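PDB 3VWC: serine protease inhibitor 1 from Coprinopsis cinerea, which probably inhibits serine-type endopeptidases, as a beta-trefoil member of the I66 peptidase inhibitor family. Local coordinates for residues Val35-Asn40 / Ala114-Gln119; Lys12-His17 / Trp108-Asp113; Pro63-Glu68 / Gly77-Lys82. All coordinates share one frame; numbering follows the deposited sequence.

Contact 1 (Val35-Asn40 / Ala114-Gln119)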
ATOM      1  N   VAL A  35      -2.941   0.991   8.781  1.00 11.39           N
ATOM      2  CA  VAL A  35      -3.346   2.384   8.844  0.50  9.79           C
ATOM      3  C   VAL A  35      -2.923   2.980  10.184  1.00 12.77           C
ATOM      4  O   VAL A  35      -3.024   2.316  11.214  1.00 13.56           O
ATOM      5  CB  VAL A  35      -4.848   2.602   8.587  0.50 14.01           C
ATOM      6  CG1 VAL A  35      -5.158   2.546   7.055  0.50 10.52           C
ATOM      7  CG2 VAL A  35      -5.689   1.641   9.389  0.50 12.01           C
ATOM      8  N   LEU A  36      -2.327   4.162  10.135  1.00 12.54           N
ATOM      9  CA  LEU A  36      -1.619   4.719  11.317  1.00 13.35           C
ATOM     10  C   LEU A  36      -2.405   5.834  11.982  1.00 16.87           C
ATOM     11  O   LEU A  36      -2.965   6.663  11.298  1.00 16.29           O
ATOM     12  CB  LEU A  36      -0.243   5.248  10.879  1.00 15.83           C
ATOM     13  CG  LEU A  36       0.652   4.146  10.277  1.00 17.13           C
ATOM     14  CD1 LEU A  36       1.943   4.706   9.691  1.00 13.38           C
ATOM     15  CD2 LEU A  36       1.009   3.076  11.329  1.00 16.49           C
ATOM     16  N   PRO A  37      -2.339   5.922  13.330  1.00 15.91           N
ATOM     17  CA  PRO A  37      -2.782   7.165  13.965  1.00 20.39           C
ATOM     18  C   PRO A  37      -1.983   8.373  13.467  1.00 20.76           C
ATOM     19  O   PRO A  37      -0.779   8.247  13.171  1.00 21.10           O
ATOM     20  CB  PRO A  37      -2.467   6.924  15.451  1.00 18.90           C
ATOM     21  CG  PRO A  37      -2.243   5.447  15.613  1.00 18.68           C
ATOM     22  CD  PRO A  37      -1.642   5.033  14.271  1.00 18.05           C
ATOM     23  N   GLU A  38      -2.637   9.534  13.392  1.00 23.04           N
ATOM     24  CA  GLU A  38      -1.966  10.802  13.140  1.00 26.62           C
ATOM     25  C   GLU A  38      -0.757  11.007  14.054  1.00 30.53           C
ATOM     26  O   GLU A  38       0.266  11.539  13.629  1.00 29.70           O
ATOM     27  CB  GLU A  38      -2.943  11.969  13.310  1.00 28.28           C
ATOM     28  CG  GLU A  38      -3.897  12.194  12.123  1.00 30.91           C
ATOM     29  CD  GLU A  38      -3.191  12.378  10.771  1.00 37.84           C
ATOM     30  OE1 GLU A  38      -2.949  11.364  10.070  1.00 32.08           O
ATOM     31  OE2 GLU A  38      -2.969  13.540  10.363  1.00 44.53           O
ATOM     32  N   ASP A  39      -0.876  10.575  15.305  1.00 30.31           N
ATOM     33  CA  ASP A  39       0.194  10.792  16.273  1.00 31.76           C
ATOM     34  C   ASP A  39       1.215   9.667  16.335  1.00 32.51           C
ATOM     35  O   ASP A  39       2.065   9.641  17.229  1.00 36.73           O
ATOM     36  CB  ASP A  39      -0.389  11.100  17.669  1.00 33.09           C
ATOM     37  CG  ASP A  39      -0.859   9.848  18.414  1.00 38.20           C
ATOM     38  OD1 ASP A  39      -0.989   8.763  17.802  1.00 37.46           O
ATOM     39  OD2 ASP A  39      -1.118   9.959  19.633  1.00 39.44           O
ATOM     40  N   ASN A  40       1.161   8.761  15.367  1.00 30.43           N
ATOM     41  CA  ASN A  40       2.066   7.631  15.338  1.00 29.67           C
ATOM     42  C   ASN A  40       2.273   7.148  13.900  1.00 30.17           C
ATOM     43  O   ASN A  40       1.880   6.018  13.564  1.00 30.61           O
ATOM     44  CB  ASN A  40       1.516   6.505  16.231  1.00 28.41           C
ATOM     45  CG  ASN A  40       2.480   5.341  16.373  1.00 32.38           C
ATOM     46  OD1 ASN A  40       2.089   4.244  16.795  1.00 36.74           O
ATOM     47  ND2 ASN A  40       3.744   5.569  16.025  1.00 28.75           N
ATOM     48  N   ALA A 114     -12.014   0.108   8.988  1.00  9.95           N
ATOM     49  CA  ALA A 114     -10.727  -0.139   9.583  1.00  8.96           C
ATOM     50  C   ALA A 114     -10.501   0.780  10.790  1.00 10.67           C
ATOM     51  O   ALA A 114     -10.891   1.961  10.790  1.00 12.93           O
ATOM     52  CB  ALA A 114      -9.609   0.099   8.550  1.00 10.90           C
ATOM     53  N   GLU A 115      -9.945   0.219  11.846  1.00  9.92           N
ATOM     54  CA  GLU A 115      -9.482   1.008  12.973  1.00 11.95           C
ATOM     55  C   GLU A 115      -8.005   1.433  12.836  1.00 11.79           C
ATOM     56  O   GLU A 115      -7.192   0.819  12.094  1.00 11.67           O
ATOM     57  CB  GLU A 115      -9.610   0.136  14.237  1.00 10.80           C
ATOM     58  CG  GLU A 115     -11.002  -0.287  14.567  1.00 15.77           C
ATOM     59  CD  GLU A 115     -11.043  -1.057  15.899  1.00 18.23           C
ATOM     60  OE1 GLU A 115     -11.720  -0.570  16.806  1.00 24.13           O
ATOM     61  OE2 GLU A 115     -10.351  -2.090  16.064  1.00 21.10           O
ATOM     62  N   GLU A 116      -7.608   2.410  13.650  1.00 11.00           N
ATOM     63  CA  GLU A 116      -6.201   2.761  13.718  1.00 14.50           C
ATOM     64  C   GLU A 116      -5.385   1.550  14.134  1.00 10.39           C
ATOM     65  O   GLU A 116      -5.814   0.766  14.990  1.00 13.16           O
ATOM     66  CB  GLU A 116      -6.001   3.934  14.700  1.00 14.01           C
ATOM     67  CG  GLU A 116      -6.618   5.188  14.167  1.00 15.93           C
ATOM     68  CD  GLU A 116      -6.417   6.425  15.032  1.00 25.83           C
ATOM     69  OE1 GLU A 116      -5.840   6.300  16.132  1.00 27.33           O
ATOM     70  OE2 GLU A 116      -6.881   7.507  14.602  1.00 29.92           O
ATOM     71  N   LEU A 117      -4.228   1.387  13.464  1.00 11.33           N
ATOM     72  CA  LEU A 117      -3.301   0.234  13.631  1.00 14.14           C
ATOM     73  C   LEU A 117      -3.740  -1.054  12.915  1.00 10.46           C
ATOM     74  O   LEU A 117      -3.009  -2.047  12.890  1.00 12.59           O
ATOM     75  CB  LEU A 117      -2.914  -0.039  15.117  1.00 13.14           C
ATOM     76  CG  LEU A 117      -2.192   1.126  15.797  1.00 14.59           C
ATOM     77  CD1 LEU A 117      -2.000   0.856  17.311  1.00 21.71           C
ATOM     78  CD2 LEU A 117      -0.844   1.389  15.158  1.00 16.43           C
ATOM     79  N   GLN A 118      -4.911  -1.039  12.287  1.00 11.30           N
ATOM     80  CA  GLN A 118      -5.397  -2.247  11.634  1.00 10.42           C
ATOM     81  C   GLN A 118      -4.553  -2.504  10.382  1.00  9.84           C
ATOM     82  O   GLN A 118      -4.200  -1.541   9.674  1.00 12.18           O
ATOM     83  CB  GLN A 118      -6.875  -2.096  11.271  1.00  9.36           C
ATOM     84  CG  GLN A 118      -7.465  -3.413  10.768  1.00 11.25           C
ATOM     85  CD  GLN A 118      -8.970  -3.369  10.632  1.00  9.06           C
ATOM     86  OE1 GLN A 118      -9.653  -2.685  11.428  1.00  9.60           O
ATOM     87  NE2 GLN A 118      -9.504  -4.133   9.710  1.00 10.60           N
ATOM     88  N   GLN A 119      -4.322  -3.795  10.077  1.00 10.12           N
ATOM     89  CA  GLN A 119      -3.444  -4.186   8.931  1.00  9.00           C
ATOM     90  C   GLN A 119      -4.124  -3.991   7.575  1.00  8.56           C
ATOM     91  O   GLN A 119      -5.305  -4.311   7.400  1.00  9.40           O
ATOM     92  CB  GLN A 119      -2.996  -5.632   9.081  1.00  8.59           C
ATOM     93  CG  GLN A 119      -1.917  -5.995   8.067  1.00  8.30           C
ATOM     94  CD  GLN A 119      -1.264  -7.330   8.317  1.00 14.24           C
ATOM     95  OE1 GLN A 119      -0.232  -7.649   7.698  1.00 14.24           O
ATOM     96  NE2 GLN A 119      -1.805  -8.095   9.229  1.00 11.01           N
TER
HETATM   97  O   HOH W   1      -5.349   9.435  14.400  1.00 32.46           O

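Contact 2 (Lys12-His17 / Trp108-Asp113)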
ATOM      1  N   LYS A  12      -7.703   6.491   1.038  1.00  7.55           N
ATOM      2  CA  LYS A  12      -8.839   7.336   0.743  1.00 10.69           C
ATOM      3  C   LYS A  12     -10.029   7.062   1.664  1.00  9.39           C
ATOM      4  O   LYS A  12     -10.931   7.888   1.756  1.00 11.30           O
ATOM      5  CB  LYS A  12      -9.263   7.152  -0.724  1.00  7.59           C
ATOM      6  CG  LYS A  12      -8.317   7.853  -1.744  1.00 11.96           C
ATOM      7  CD  LYS A  12      -8.575   9.365  -1.863  1.00 17.00           C
ATOM      8  CE  LYS A  12      -9.676   9.651  -2.831  1.00 19.59           C
ATOM      9  NZ  LYS A  12     -10.063  11.080  -2.680  1.00 34.89           N
ATOM     10  N   VAL A  13     -10.034   5.908   2.338  1.00  9.68           N
ATOM     11  CA  VAL A  13     -11.131   5.574   3.289  1.00 11.45           C
ATOM     12  C   VAL A  13     -11.197   6.610   4.406  1.00 12.13           C
ATOM     13  O   VAL A  13     -12.292   7.033   4.820  1.00 12.90           O
ATOM     14  CB  VAL A  13     -10.858   4.216   3.978  1.00 12.12           C
ATOM     15  CG1 VAL A  13     -11.876   3.954   5.154  1.00 12.01           C
ATOM     16  CG2 VAL A  13     -10.990   3.162   2.940  1.00 14.72           C
ATOM     17  N   ASN A  14     -10.052   6.969   4.942  1.00 14.78           N
ATOM     18  CA  ASN A  14     -10.054   7.681   6.231  1.00 12.97           C
ATOM     19  C   ASN A  14      -9.045   8.803   6.276  1.00 17.15           C
ATOM     20  O   ASN A  14      -8.976   9.553   7.253  1.00 17.99           O
ATOM     21  CB  ASN A  14      -9.884   6.679   7.377  1.00 14.31           C
ATOM     22  CG  ASN A  14      -8.753   5.709   7.124  1.00 14.16           C
ATOM     23  OD1 ASN A  14      -7.741   6.093   6.582  1.00 13.47           O
ATOM     24  ND2 ASN A  14      -8.955   4.446   7.478  1.00 19.95           N
ATOM     25  N   GLY A  15      -8.237   8.932   5.222  1.00 12.20           N
ATOM     26  CA  GLY A  15      -7.183   9.945   5.164  1.00 16.15           C
ATOM     27  C   GLY A  15      -5.951   9.619   5.984  1.00 15.48           C
ATOM     28  O   GLY A  15      -4.993  10.408   6.006  1.00 18.54           O
ATOM     29  N   LEU A  16      -5.953   8.464   6.639  1.00 15.16           N
ATOM     30  CA  LEU A  16      -4.834   8.069   7.525  1.00 15.24           C
ATOM     31  C   LEU A  16      -3.629   7.576   6.705  1.00 14.61           C
ATOM     32  O   LEU A  16      -3.784   7.008   5.612  1.00 13.20           O
ATOM     33  CB  LEU A  16      -5.283   6.992   8.499  1.00 18.24           C
ATOM     34  CG  LEU A  16      -6.343   7.475   9.504  1.00 19.46           C
ATOM     35  CD1 LEU A  16      -6.818   6.370  10.413  1.00 30.99           C
ATOM     36  CD2 LEU A  16      -5.858   8.724  10.265  1.00 27.84           C
ATOM     37  N   HIS A  17      -2.431   7.893   7.165  1.00 13.12           N
ATOM     38  CA  HIS A  17      -1.225   7.356   6.558  1.00 11.57           C
ATOM     39  C   HIS A  17      -1.230   5.856   6.677  1.00 11.09           C
ATOM     40  O   HIS A  17      -1.726   5.287   7.655  1.00 13.39           O
ATOM     41  CB  HIS A  17       0.027   7.934   7.224  1.00 14.64           C
ATOM     42  CG  HIS A  17       0.286   9.371   6.879  1.00 19.60           C
ATOM     43  ND1 HIS A  17       1.414   9.779   6.198  1.00 36.89           N
ATOM     44  CD2 HIS A  17      -0.482  10.469   7.034  1.00 21.55           C
ATOM     45  CE1 HIS A  17       1.355  11.087   6.016  1.00 30.62           C
ATOM     46  NE2 HIS A  17       0.205  11.524   6.497  1.00 28.43           N
ATOM     47  N   TRP A 108      -4.148  -3.796  -2.762  1.00  8.74           N
ATOM     48  CA  TRP A 108      -4.236  -3.268  -1.404  1.00  8.21           C
ATOM     49  C   TRP A 108      -5.696  -2.890  -1.135  1.00  9.27           C
ATOM     50  O   TRP A 108      -6.320  -2.157  -1.948  1.00  8.49           O
ATOM     51  CB  TRP A 108      -3.363  -2.051  -1.242  1.00  7.88           C
ATOM     52  CG  TRP A 108      -1.863  -2.238  -1.300  1.00  7.27           C
ATOM     53  CD1 TRP A 108      -1.166  -3.360  -1.695  1.00  9.18           C
ATOM     54  CD2 TRP A 108      -0.925  -1.246  -0.994  1.00  7.12           C
ATOM     55  NE1 TRP A 108       0.180  -3.114  -1.606  1.00  9.06           N
ATOM     56  CE2 TRP A 108       0.364  -1.810  -1.220  1.00  7.16           C
ATOM     57  CE3 TRP A 108      -1.027   0.110  -0.581  1.00 10.17           C
ATOM     58  CZ2 TRP A 108       1.537  -1.058  -1.034  1.00 10.95           C
ATOM     59  CZ3 TRP A 108       0.163   0.852  -0.373  1.00 13.07           C
ATOM     60  CH2 TRP A 108       1.429   0.247  -0.587  1.00 10.12           C
ATOM     61  N   VAL A 109      -6.155  -3.220   0.066  1.00  9.20           N
ATOM     62  CA  VAL A 109      -7.507  -2.859   0.503  1.00  7.63           C
ATOM     63  C   VAL A 109      -7.501  -2.456   1.993  1.00  9.14           C
ATOM     64  O   VAL A 109      -6.953  -3.160   2.873  1.00  8.72           O
ATOM     65  CB  VAL A 109      -8.510  -4.042   0.338  1.00  8.74           C
ATOM     66  CG1 VAL A 109      -9.894  -3.671   0.863  1.00  9.95           C
ATOM     67  CG2 VAL A 109      -8.602  -4.449  -1.134  1.00  9.97           C
ATOM     68  N   VAL A 110      -8.012  -1.255   2.287  1.00  9.33           N
ATOM     69  CA  VAL A 110      -8.242  -0.849   3.692  1.00 10.49           C
ATOM     70  C   VAL A 110      -9.759  -0.939   3.890  1.00 10.02           C
ATOM     71  O   VAL A 110     -10.516  -0.212   3.224  1.00  9.88           O
ATOM     72  CB  VAL A 110      -7.763   0.604   3.912  1.00  6.03           C
ATOM     73  CG1 VAL A 110      -8.233   1.142   5.326  1.00  9.05           C
ATOM     74  CG2 VAL A 110      -6.271   0.635   3.839  1.00  8.68           C
ATOM     75  N   PRO A 111     -10.239  -1.867   4.751  1.00  8.08           N
ATOM     76  CA  PRO A 111     -11.704  -1.948   4.931  1.00  6.76           C
ATOM     77  C   PRO A 111     -12.308  -0.628   5.403  1.00  9.11           C
ATOM     78  O   PRO A 111     -11.681   0.157   6.144  1.00  8.74           O
ATOM     79  CB  PRO A 111     -11.878  -3.014   6.022  1.00 10.62           C
ATOM     80  CG  PRO A 111     -10.595  -3.814   6.028  1.00 13.89           C
ATOM     81  CD  PRO A 111      -9.503  -2.855   5.593  1.00  9.77           C
ATOM     82  N   ALA A 112     -13.580  -0.429   5.055  1.00 10.28           N
ATOM     83  CA  ALA A 112     -14.200   0.883   5.332  1.00  8.67           C
ATOM     84  C   ALA A 112     -14.308   1.146   6.799  1.00 10.45           C
ATOM     85  O   ALA A 112     -14.240   2.312   7.250  1.00 11.03           O
ATOM     86  CB  ALA A 112     -15.535   1.015   4.629  1.00  9.81           C
ATOM     87  N   ASP A 113     -14.407   0.067   7.569  1.00  9.51           N
ATOM     88  CA  ASP A 113     -14.499   0.176   9.036  1.00  9.19           C
ATOM     89  C   ASP A 113     -13.126   0.027   9.741  1.00  9.79           C
ATOM     90  O   ASP A 113     -13.079  -0.304  10.950  1.00 11.25           O
ATOM     91  CB  ASP A 113     -15.543  -0.823   9.580  1.00 10.95           C
ATOM     92  CG  ASP A 113     -15.077  -2.261   9.506  1.00 17.73           C
ATOM     93  OD1 ASP A 113     -15.595  -3.094  10.272  1.00 19.26           O
ATOM     94  OD2 ASP A 113     -14.265  -2.556   8.624  1.00 13.72           O
TER
HETATM   95  O   HOH W   2     -11.835   3.435   8.670  1.00 16.25           O

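Contact 3 (Pro63-Glu68 / Gly77-Lys82)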
ATOM      1  N   PRO A  63      10.889  -4.111   1.655  1.00 14.14           N
ATOM      2  CA  PRO A  63       9.927  -4.154   0.545  1.00 13.41           C
ATOM      3  C   PRO A  63       8.670  -4.849   1.048  1.00 13.63           C
ATOM      4  O   PRO A  63       8.756  -5.735   1.897  1.00 13.78           O
ATOM      5  CB  PRO A  63      10.643  -5.018  -0.514  1.00 15.72           C
ATOM      6  CG  PRO A  63      11.558  -5.934   0.283  1.00 13.98           C
ATOM      7  CD  PRO A  63      12.031  -5.033   1.437  1.00 13.66           C
ATOM      8  N   VAL A  64       7.494  -4.473   0.537  1.00 10.43           N
ATOM      9  CA  VAL A  64       6.259  -5.100   0.982  1.00 11.65           C
ATOM     10  C   VAL A  64       5.742  -6.179   0.050  1.00 12.30           C
ATOM     11  O   VAL A  64       6.028  -6.174  -1.177  1.00 11.58           O
ATOM     12  CB  VAL A  64       5.169  -4.041   1.310  1.00 10.51           C
ATOM     13  CG1 VAL A  64       5.657  -2.986   2.255  1.00 11.63           C
ATOM     14  CG2 VAL A  64       4.704  -3.257   0.054  1.00 13.02           C
ATOM     15  N   ALA A  65       5.024  -7.141   0.610  1.00 12.26           N
ATOM     16  CA  ALA A  65       4.611  -8.317  -0.075  1.00 13.09           C
ATOM     17  C   ALA A  65       3.373  -8.865   0.627  1.00 12.16           C
ATOM     18  O   ALA A  65       3.180  -8.611   1.836  1.00 10.72           O
ATOM     19  CB  ALA A  65       5.776  -9.345  -0.050  1.00 13.16           C
ATOM     20  N   PRO A  66       2.558  -9.624  -0.083  1.00 12.14           N
ATOM     21  CA  PRO A  66       1.313 -10.183   0.424  1.00 11.89           C
ATOM     22  C   PRO A  66       1.560 -11.536   1.065  1.00 15.87           C
ATOM     23  O   PRO A  66       2.438 -12.278   0.621  1.00 17.18           O
ATOM     24  CB  PRO A  66       0.446 -10.341  -0.841  1.00 15.51           C
ATOM     25  CG  PRO A  66       1.480 -10.591  -1.960  1.00 15.23           C
ATOM     26  CD  PRO A  66       2.715  -9.785  -1.551  1.00 11.65           C
ATOM     27  N   GLN A  67       0.847 -11.831   2.145  1.00 13.98           N
ATOM     28  CA  GLN A  67       0.925 -13.152   2.751  1.00 13.71           C
ATOM     29  C   GLN A  67      -0.396 -13.413   3.477  1.00 13.92           C
ATOM     30  O   GLN A  67      -0.872 -12.573   4.223  1.00 11.98           O
ATOM     31  CB  GLN A  67       2.113 -13.206   3.706  1.00 14.20           C
ATOM     32  CG  GLN A  67       2.262 -14.523   4.453  1.00 19.94           C
ATOM     33  CD  GLN A  67       3.460 -14.515   5.350  1.00 21.25           C
ATOM     34  OE1 GLN A  67       4.584 -14.686   4.877  1.00 23.75           O
ATOM     35  NE2 GLN A  67       3.261 -14.128   6.613  1.00 20.68           N
ATOM     36  N   GLU A  68      -1.077 -14.484   3.083  1.00 15.25           N
ATOM     37  CA  GLU A  68      -2.354 -14.866   3.660  1.00 18.50           C
ATOM     38  C   GLU A  68      -3.296 -13.679   3.703  1.00 15.14           C
ATOM     39  O   GLU A  68      -3.915 -13.400   4.743  1.00 17.10           O
ATOM     40  CB  GLU A  68      -2.178 -15.472   5.052  1.00 16.93           C
ATOM     41  CG  GLU A  68      -1.486 -16.860   5.050  1.00 21.09           C
ATOM     42  CD  GLU A  68      -1.443 -17.475   6.467  1.00 23.03           C
ATOM     43  OE1 GLU A  68      -0.835 -16.886   7.392  1.00 23.30           O
ATOM     44  OE2 GLU A  68      -2.096 -18.517   6.669  1.00 36.12           O
ATOM     45  N   GLY A  77      13.640 -11.633   3.983  1.00 25.03           N
ATOM     46  CA  GLY A  77      14.015 -11.653   2.568  1.00 24.35           C
ATOM     47  C   GLY A  77      13.402 -12.801   1.818  1.00 18.51           C
ATOM     48  O   GLY A  77      13.644 -12.980   0.634  1.00 24.82           O
ATOM     49  N   ASN A  78      12.689 -13.670   2.526  1.00 28.88           N
ATOM     50  CA  ASN A  78      12.177 -14.866   1.882  1.00 28.55           C
ATOM     51  C   ASN A  78      10.734 -14.765   1.347  1.00 29.14           C
ATOM     52  O   ASN A  78      10.143 -15.784   0.988  1.00 30.62           O
ATOM     53  CB  ASN A  78      12.331 -16.077   2.826  1.00 31.16           C
ATOM     54  CG  ASN A  78      11.557 -15.905   4.131  1.00 34.71           C
ATOM     55  OD1 ASN A  78      11.063 -14.808   4.436  1.00 34.24           O
ATOM     56  ND2 ASN A  78      11.441 -16.992   4.904  1.00 36.34           N
ATOM     57  N   MET A  79      10.147 -13.567   1.332  1.00 22.03           N
ATOM     58  CA  MET A  79       8.780 -13.396   0.845  1.00 24.88           C
ATOM     59  C   MET A  79       8.715 -13.246  -0.673  1.00 22.06           C
ATOM     60  O   MET A  79       9.500 -12.522  -1.294  1.00 24.62           O
ATOM     61  CB  MET A  79       8.097 -12.205   1.532  1.00 23.99           C
ATOM     62  CG  MET A  79       8.047 -12.347   3.064  1.00 21.83           C
ATOM     63  SD  MET A  79       6.975 -11.110   3.824  1.00 21.86           S
ATOM     64  CE  MET A  79       5.392 -11.793   3.387  1.00 23.22           C
ATOM     65  N   GLU A  80       7.753 -13.948  -1.247  1.00 22.46           N
ATOM     66  CA  GLU A  80       7.559 -13.928  -2.675  1.00 21.22           C
ATOM     67  C   GLU A  80       6.582 -12.819  -3.037  1.00 21.95           C
ATOM     68  O   GLU A  80       5.965 -12.179  -2.163  1.00 22.82           O
ATOM     69  CB  GLU A  80       7.030 -15.280  -3.162  1.00 25.58           C
ATOM     70  CG  GLU A  80       8.098 -16.401  -3.161  1.00 29.86           C
ATOM     71  CD  GLU A  80       9.416 -16.003  -3.879  1.00 42.56           C
ATOM     72  OE1 GLU A  80       9.388 -15.715  -5.102  1.00 41.95           O
ATOM     73  OE2 GLU A  80      10.495 -16.013  -3.231  1.00 49.79           O
ATOM     74  N   ASP A  81       6.557 -12.508  -4.324  1.00 18.86           N
ATOM     75  CA  ASP A  81       5.556 -11.598  -4.869  1.00 17.43           C
ATOM     76  C   ASP A  81       5.724 -10.154  -4.405  1.00 14.41           C
ATOM     77  O   ASP A  81       4.738  -9.505  -4.032  1.00 14.79           O
ATOM     78  CB  ASP A  81       4.159 -12.125  -4.577  1.00 15.59           C
ATOM     79  CG  ASP A  81       3.995 -13.583  -4.943  1.00 22.26           C
ATOM     80  OD1 ASP A  81       4.174 -13.947  -6.123  1.00 23.36           O
ATOM     81  OD2 ASP A  81       3.588 -14.364  -4.073  1.00 24.97           O
ATOM     82  N   LYS A  82       6.923  -9.607  -4.596  1.00 16.08           N
ATOM     83  CA  LYS A  82       7.222  -8.255  -4.202  1.00 12.72           C
ATOM     84  C   LYS A  82       6.957  -7.187  -5.262  1.00 13.52           C
ATOM     85  O   LYS A  82       7.198  -6.034  -5.034  1.00 15.05           O
ATOM     86  CB  LYS A  82       8.691  -8.133  -3.758  1.00 20.22           C
ATOM     87  CG  LYS A  82       9.043  -9.051  -2.614  1.00 20.93           C
ATOM     88  CD  LYS A  82      10.381  -8.661  -2.008  1.00 35.92           C
ATOM     89  CE  LYS A  82      10.809  -9.672  -0.947  1.00 40.40           C
ATOM     90  NZ  LYS A  82      12.287  -9.644  -0.778  1.00 48.99           N
TER
HETATM   91  O   HOH W   3       7.325  -4.367  -2.847  1.00 12.49           O
HETATM   92  O   HOH W   4       2.582 -14.286  -1.688  1.00 23.48           O
HETATM   93  O   HOH W   5       4.997 -12.879   0.203  1.00 23.56           O

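Contact 1 (Val35-Asn40 / Ala114-Gln119)
Ala114 CB lies 4.3 Å from Val35 CG2, but Val35 is modelled in two conformers and this contact belongs to one, so it is uncertain. Glu115 begins a type II beta turn that ends at Gln118, and its N donates to the Gln118 side chain (N to OE1 2.9 Å, N-H...O 165°). At Glu116 the chain is extended beyond CG and crosses Pro37, with OE1 3.5 Å from Pro37 CB. The other carboxylate oxygen, OE2, receives a hydrogen bond from a water that also accepts from Glu38 N (2.9 Å), the first residue inside the Pro37-Asn40 type I turn. Leu117 is the third residue of the type II turn, the position that takes a positive phi (78°), and donates its N to Val35 O at 2.7 Å, tilted 24° from the carbonyl plane. Its CD2 meets Pro37 CD at 3.8 Å, the side chains crossing at about a right angle. Gln118 O accepts from Val35 N at 3.0 Å. The backbone bonds thus join Val35, ending strand 31-35, to the Glu115-Gln118 turn; the type I turn is reached through the Glu116 carboxylate and its water, implying polar fastening and a thin apolar patch.

Contact 2 (Lys12-His17 / Trp108-Asp113)
Val13 packs its two methyl groups against the backbone of Val110-Ala112, and this is the tight part of the contact. CG2 lies 3.4 Å from Val110 O, and the same methyl crosses the Val110 side chain obliquely, 4.2 Å from Val110 CG1. CG1, anti to the backbone N (chi1 171°), reaches further along the segment and stops 3.6 Å from Ala112 O. The valine therefore straddles two carbonyl groups, and the closest approaches are methyl to oxygen.

In the beta-trefoil, Lys12-His17 is the loop that leaves strand 5-11, and Trp108-Asp113 holds the end of strand 107-109 and the loop that follows it. Trp108, inside the strand, is buried, and its ring meets Trp84 and Phe141 edge-to-face. Val110 is also buried and touches Ser11, so the segment passes from the core to the surface within a few residues.

The looser side begins at Asn14. Its ND2 and Val110 CG1 reach toward each other tip to tip at 4.0 Å, an apolar partner for a polar group. The same ND2 donates to a water at 3.3 Å, which in turn donates to Ala112 O at 3.0 Å, so the polar link between the segments is made through solvent. The other end of the amide is fixed within its own loop: OD1 accepts from Leu16 N at 3.0 Å (N-H...O 157°), an Asx turn. Val13 N, for its part, bonds to Ser11 OG.

Contact 3 (Pro63-Glu68 / Gly77-Lys82)
The strand Pro63-Gln67 and the irregular segment Gly77-Lys82 come closest at Ala65 and Lys82, whose CA atoms are 4.9 Å apart, yet the two backbones are joined through water and side-chain packing, without a direct hydrogen bond. Ala65 CB points across the interface and is boxed in by Glu80 O at 3.5 Å and Met79 CB at 4.0 Å. Met79 continues past it to Gln67: the bend at chi3 (75°) places CE 3.4 Å from Gln67 OE1 and 3.6 Å from Gln67 CB, and the two side chains cross at about a right angle. Gln67, extended with CG anti to the backbone N, offers its flank as well as its amide oxygen to that methyl.

Strand 62-67 sits in the antiparallel sheet of the beta-trefoil between strands 54-59 and 70-73, and Gly77-Lys82 belongs to the loop that follows strand 70-73. The chain thus turns back over the strand it has just paired with. Asp74, in the same loop, accepts from Gly77 N and Met79 N.

Pro66 and Pro63 meet Asp81 and Lys82. Pro66 CD rests 3.2 Å from the backbone O of Asp81, while Pro66 CG meets Asp81 CB, the proline and aspartate side chains crossing at about a right angle. Asp81 OD1 bonds to Ser103 OG, while OD2 shares a water with Pro66 O. A second water joins Pro66 O to Glu80 O. Lys82 runs extended across Pro63, CD 3.8 Å from Pro63 CG, and its ammonium forms a long, weak ion pair with Asp74. A third water lies 2.8 Å from both Val64 O and Lys82 O, and Val64 O also accepts from Trp84 NE1.

How the contacts relate
From the N terminus, residues 12-17 come first and wait until 108-113 to close contact 2, while 35-40 begins contact 1 and is met by 114-119, so the two cross. Contact 3 closes the shortest loop, from 63-68 to 77-82, and lies within both larger ones. Contacts 1 and 2 are neighbours, centres about 9 Å apart, joined by a probable hydrogen bond from Leu36 N to His17 O (2.8 Å). Contact 3 sits across the chain's centre from contact 2 and touches it through Trp108 CZ2 and Val64 CG2 (4.0 Å). Contacts 1 and 2 join the loops after strands 5-11, 31-35 and 107-109; contact 3 folds the loop after strand 70-73 onto strand 62-67.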